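Long-range contacts in GTP pyrophosphokinase YjbM (Bacillus subtilis, PDB 5DEC), which transfers pyrophosphate from ATP to GTP or GDP, making the stringent-response alarmones pppGpp and ppGpp as an allosterically regulated homotetramer: residues Ile60-Ala64 with Met77-Ala81; Ile47-Arg53 with Gly82-Gln88. All blocks are in the same frame, centred on the assembly; numbering follows the deposited sequence.

Contact 1 of 2, residues Ile60-Ala64 with Met77-Ala81; sequences ILEKA and MQDIA
Asp79 OD2 is gripped by two lysines: Lys63 NZ reaches it at 3.1 Å in a weak bond, and Lys55 NZ pairs with it in a salt bridge. The stronger bond from Lys63 goes to the other oxygen, with Lys63 NZ 2.9 Å from Asp79 OD1 and approaching from above the carboxylate plane, 38° out of it. Two lysines thus share one carboxylate, which probably limits its rotation. Lys63 reaches across from helix 57-66 with a fully extended chain, its CG anti to the backbone N (chi1 162°). On the way its aliphatic part runs alongside the Met77 chain, pointing the other way, with Lys63 CD 4.1 Å from Met77 SD.

Met77 in turn bends at its last torsion (chi3 -59°), which carries its methyl against the helix. There Met77 CE lies 4.1 Å from Ala64 CB and 3.9 Å from the carbonyl oxygen of Ile60. Further along, Ile60 CD1 meets Ile80 CG2 at 4.0 Å, the two side chains crossing at about a right angle. An apolar layer therefore lies beside the ion pair and ties the helix to the loop before strand 81-87. Lys63 binds ATP and Asp79 binds both ATP and magnesium, which marks this contact as part of the ATP and magnesium site of a RelA/SpoT synthetase.

Contact 2 of 2, residues Ile47-Arg53 with Gly82-Gln88; sequences IEFVTGR and GLRIMCQ
Phe49 CG sits between its own backbone N and carbonyl carbon (chi1 66°), laying the ring beside Met86, whose chain bends at chi2 and chi3 and curls along that ring. Met86 CB stands over one face, offset toward the rim, 4.1 Å from the Phe49 centroid and 21° off the normal, a CH-pi contact. Met86 CE reaches Phe49 CE2 at 3.5 Å, and Met86 SD lies obliquely to the Phe49 ring, giving a Met-aromatic contact. With an alanine here in place of Phe49, Met86 would probably lose the surface that holds its CB and CE and be freer to turn.

The strands carrying these side chains run antiparallel, 165° between their directions. Met86 N donates to Phe49 O at 3.0 Å, nearly straight, and Arg84 N to Thr51 O at 2.7 Å. A classic beta bulge ends the ladder: Met86 O takes Glu48 N at 2.8 Å and, weakly, Phe49 N. On the other face Val50 CG1 meets Leu83 CD2, and Ile85 CG2 packs on Ile47 CG1. The chemistry implies a division: that apolar face is buried against helices 11-38 and 90-102, while the opposite one offers activator-binding Phe49 and two ATP-binding arginines, Arg84 and the poorly ordered Arg53.

In the fold
Contact 2 pairs an outer strand of the chain's five-stranded sheet with its neighbour, and contact 1 lies in the connection between them: helix 57-66 follows strand 49-54 and the Met77-Ala81 loop leads into strand 81-87. The contact centres are about 20 Å apart, and a backbone hydrogen bond between Ile80 and Lys55 links the two ends of the connection. Contact 1 sits at the catalytic end, the side chain of Asp79 about 4 Å from that of Glu146, the inferred proton acceptor. Contact 2 runs from ATP-binding Arg53 to Glu48 and Phe49, which bind the allosteric pppGpp shared between two subunits, as do Arg35, about 3 Å from Glu48 between side chains, and Asn155, likewise about 4 Å from Met86.

Contact 1 of 2, residues Ile60-Ala64 with Met77-Ala81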
# COMPACT_ATOMS: atom_id res chain seq x y z
N ILE B 60 -19.87 -6.08 -15.90
CA ILE B 60 -20.63 -7.24 -15.43
C ILE B 60 -21.94 -7.35 -16.20
O ILE B 60 -22.28 -8.41 -16.72
CB ILE B 60 -20.93 -7.18 -13.91
CG1 ILE B 60 -19.65 -7.27 -13.08
CG2 ILE B 60 -21.83 -8.34 -13.51
CD1 ILE B 60 -19.88 -7.13 -11.58
N LEU B 61 -22.68 -6.24 -16.24
CA LEU B 61 -23.95 -6.17 -16.97
C LEU B 61 -23.76 -6.48 -18.46
O LEU B 61 -24.50 -7.30 -19.02
CB LEU B 61 -24.61 -4.80 -16.79
CG LEU B 61 -25.13 -4.47 -15.39
CD1 LEU B 61 -25.53 -3.00 -15.28
CD2 LEU B 61 -26.29 -5.37 -15.00
N GLU B 62 -22.78 -5.85 -19.09
CA GLU B 62 -22.52 -6.08 -20.52
C GLU B 62 -22.25 -7.53 -20.88
O GLU B 62 -22.82 -8.06 -21.83
CB GLU B 62 -21.31 -5.26 -20.98
CG GLU B 62 -21.52 -3.79 -21.23
CD GLU B 62 -21.77 -3.50 -22.71
OE1 GLU B 62 -21.48 -4.38 -23.56
OE2 GLU B 62 -22.23 -2.39 -23.03
N LYS B 63 -21.42 -8.18 -20.09
CA LYS B 63 -21.13 -9.58 -20.33
C LYS B 63 -22.33 -10.47 -20.01
O LYS B 63 -22.54 -11.49 -20.65
CB LYS B 63 -19.90 -10.00 -19.52
CG LYS B 63 -19.78 -11.50 -19.35
CD LYS B 63 -18.43 -11.91 -18.82
CE LYS B 63 -18.41 -13.39 -18.52
NZ LYS B 63 -17.07 -13.88 -18.08
N ALA B 64 -23.13 -10.04 -19.04
CA ALA B 64 -24.31 -10.80 -18.62
C ALA B 64 -25.36 -10.78 -19.72
O ALA B 64 -26.11 -11.74 -19.90
CB ALA B 64 -24.87 -10.24 -17.33
N MET B 77 -21.26 -16.05 -12.39
CA MET B 77 -20.14 -15.53 -13.18
C MET B 77 -18.83 -15.81 -12.46
O MET B 77 -18.67 -15.51 -11.27
CB MET B 77 -20.32 -14.03 -13.44
CG MET B 77 -19.53 -13.48 -14.61
SD MET B 77 -19.98 -11.78 -15.03
CE MET B 77 -21.73 -11.99 -15.39
N GLN B 78 -17.89 -16.39 -13.19
CA GLN B 78 -16.66 -16.89 -12.59
C GLN B 78 -15.58 -15.83 -12.44
O GLN B 78 -14.59 -16.06 -11.74
CB GLN B 78 -16.11 -18.03 -13.43
CG GLN B 78 -16.96 -19.27 -13.41
CD GLN B 78 -16.34 -20.38 -14.22
OE1 GLN B 78 -15.62 -20.12 -15.19
NE2 GLN B 78 -16.60 -21.62 -13.83
N ASP B 79 -15.74 -14.69 -13.10
CA ASP B 79 -14.66 -13.71 -13.15
C ASP B 79 -15.07 -12.32 -12.69
O ASP B 79 -14.45 -11.33 -13.08
CB ASP B 79 -14.10 -13.63 -14.56
CG ASP B 79 -15.13 -13.14 -15.56
OD1 ASP B 79 -16.34 -13.38 -15.34
OD2 ASP B 79 -14.74 -12.51 -16.56
N ILE B 80 -16.08 -12.24 -11.83
CA ILE B 80 -16.39 -10.99 -11.19
C ILE B 80 -15.16 -10.55 -10.41
O ILE B 80 -14.74 -9.39 -10.47
CB ILE B 80 -17.62 -11.13 -10.28
CG1 ILE B 80 -18.85 -11.42 -11.15
CG2 ILE B 80 -17.84 -9.87 -9.46
CD1 ILE B 80 -20.06 -11.86 -10.36
N ALA B 81 -14.56 -11.51 -9.70
CA ALA B 81 -13.27 -11.29 -9.06
C ALA B 81 -12.18 -11.96 -9.88
O ALA B 81 -12.34 -13.12 -10.30
CB ALA B 81 -13.29 -11.83 -7.64

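Contact 2 of 2, residues Ile47-Arg53 with Gly82-Gln88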
# COMPACT_ATOMS: atom_id res chain seq x y z
N ILE B 47 7.14 -16.30 -9.71
CA ILE B 47 6.20 -15.20 -9.87
C ILE B 47 6.93 -13.87 -9.95
O ILE B 47 7.75 -13.54 -9.10
CB ILE B 47 5.18 -15.15 -8.72
CG1 ILE B 47 4.27 -16.38 -8.77
CG2 ILE B 47 4.38 -13.85 -8.77
CD1 ILE B 47 3.25 -16.40 -7.65
N GLU B 48 6.64 -13.11 -10.99
CA GLU B 48 7.27 -11.81 -11.13
C GLU B 48 6.39 -10.74 -10.43
O GLU B 48 6.87 -9.99 -9.60
CB GLU B 48 7.48 -11.50 -12.61
CG GLU B 48 8.42 -10.38 -12.88
CD GLU B 48 9.87 -10.79 -12.68
OE1 GLU B 48 10.13 -11.93 -12.21
OE2 GLU B 48 10.75 -9.96 -12.99
N PHE B 49 5.10 -10.68 -10.77
CA PHE B 49 4.20 -9.86 -9.97
C PHE B 49 2.75 -10.33 -10.09
O PHE B 49 2.42 -11.23 -10.87
CB PHE B 49 4.30 -8.37 -10.35
CG PHE B 49 3.83 -8.04 -11.74
CD1 PHE B 49 4.67 -8.20 -12.84
CD2 PHE B 49 2.56 -7.51 -11.94
CE1 PHE B 49 4.23 -7.86 -14.13
CE2 PHE B 49 2.11 -7.18 -13.23
CZ PHE B 49 2.95 -7.36 -14.32
N VAL B 50 1.89 -9.74 -9.26
CA VAL B 50 0.50 -10.17 -9.11
C VAL B 50 -0.43 -8.97 -9.16
O VAL B 50 -0.18 -8.00 -8.47
CB VAL B 50 0.30 -10.91 -7.77
CG1 VAL B 50 -1.13 -11.39 -7.63
CG2 VAL B 50 1.26 -12.08 -7.65
N THR B 51 -1.48 -9.03 -9.97
CA THR B 51 -2.49 -7.98 -9.96
C THR B 51 -3.85 -8.59 -9.70
O THR B 51 -4.06 -9.79 -9.91
CB THR B 51 -2.56 -7.22 -11.30
OG1 THR B 51 -3.11 -8.07 -12.32
CG2 THR B 51 -1.19 -6.71 -11.71
N GLY B 52 -4.79 -7.75 -9.29
CA GLY B 52 -6.15 -8.21 -9.05
C GLY B 52 -7.15 -7.11 -9.29
O GLY B 52 -6.84 -5.92 -9.16
N ARG B 53 -8.36 -7.50 -9.65
CA ARG B 53 -9.37 -6.57 -10.09
C ARG B 53 -10.77 -7.16 -9.89
O ARG B 53 -10.99 -8.35 -10.16
CB ARG B 53 -9.10 -6.20 -11.56
CG ARG B 53 -10.29 -6.13 -12.47
CD ARG B 53 -11.09 -4.87 -12.27
NE ARG B 53 -10.46 -3.65 -12.74
CZ ARG B 53 -10.57 -3.21 -13.99
NH1 ARG B 53 -11.26 -3.91 -14.88
NH2 ARG B 53 -9.98 -2.08 -14.35
N GLY B 82 -11.08 -11.27 -10.12
CA GLY B 82 -10.01 -11.86 -10.92
C GLY B 82 -8.62 -11.48 -10.44
O GLY B 82 -8.38 -10.36 -10.00
N LEU B 83 -7.69 -12.43 -10.53
CA LEU B 83 -6.29 -12.10 -10.29
C LEU B 83 -5.47 -12.50 -11.50
O LEU B 83 -5.87 -13.36 -12.29
CB LEU B 83 -5.72 -12.78 -9.04
CG LEU B 83 -6.08 -12.01 -7.77
CD1 LEU B 83 -7.40 -12.51 -7.22
CD2 LEU B 83 -4.98 -12.07 -6.75
N ARG B 84 -4.32 -11.86 -11.66
CA ARG B 84 -3.41 -12.27 -12.72
C ARG B 84 -2.05 -12.45 -12.13
O ARG B 84 -1.55 -11.57 -11.40
CB ARG B 84 -3.39 -11.26 -13.86
CG ARG B 84 -4.78 -11.12 -14.45
CD ARG B 84 -4.81 -10.53 -15.83
NE ARG B 84 -6.19 -10.60 -16.32
CZ ARG B 84 -6.72 -9.74 -17.18
NH1 ARG B 84 -5.99 -8.76 -17.69
NH2 ARG B 84 -7.99 -9.90 -17.56
N ILE B 85 -1.45 -13.59 -12.43
CA ILE B 85 -0.13 -13.90 -11.94
C ILE B 85 0.79 -13.88 -13.16
O ILE B 85 0.56 -14.63 -14.11
CB ILE B 85 -0.08 -15.28 -11.24
CG1 ILE B 85 -1.05 -15.33 -10.05
CG2 ILE B 85 1.33 -15.58 -10.79
CD1 ILE B 85 -1.15 -16.74 -9.38
N MET B 86 1.82 -13.03 -13.14
CA MET B 86 2.75 -12.91 -14.27
C MET B 86 4.06 -13.61 -13.93
O MET B 86 4.62 -13.39 -12.86
CB MET B 86 3.02 -11.44 -14.59
CG MET B 86 2.19 -10.92 -15.76
SD MET B 86 0.41 -11.06 -15.48
CE MET B 86 0.16 -9.86 -14.19
N CYS B 87 4.54 -14.44 -14.85
CA CYS B 87 5.76 -15.20 -14.66
C CYS B 87 6.80 -14.85 -15.73
O CYS B 87 6.44 -14.52 -16.85
CB CYS B 87 5.46 -16.71 -14.72
SG CYS B 87 4.07 -17.23 -13.70
N GLN B 88 8.07 -14.98 -15.39
CA GLN B 88 9.16 -14.71 -16.33
C GLN B 88 9.25 -15.74 -17.43
O GLN B 88 9.41 -15.40 -18.60
CB GLN B 88 10.47 -14.67 -15.56
CG GLN B 88 11.58 -13.93 -16.23
CD GLN B 88 12.62 -13.52 -15.22
OE1 GLN B 88 13.26 -14.37 -14.60
NE2 GLN B 88 12.79 -12.22 -15.03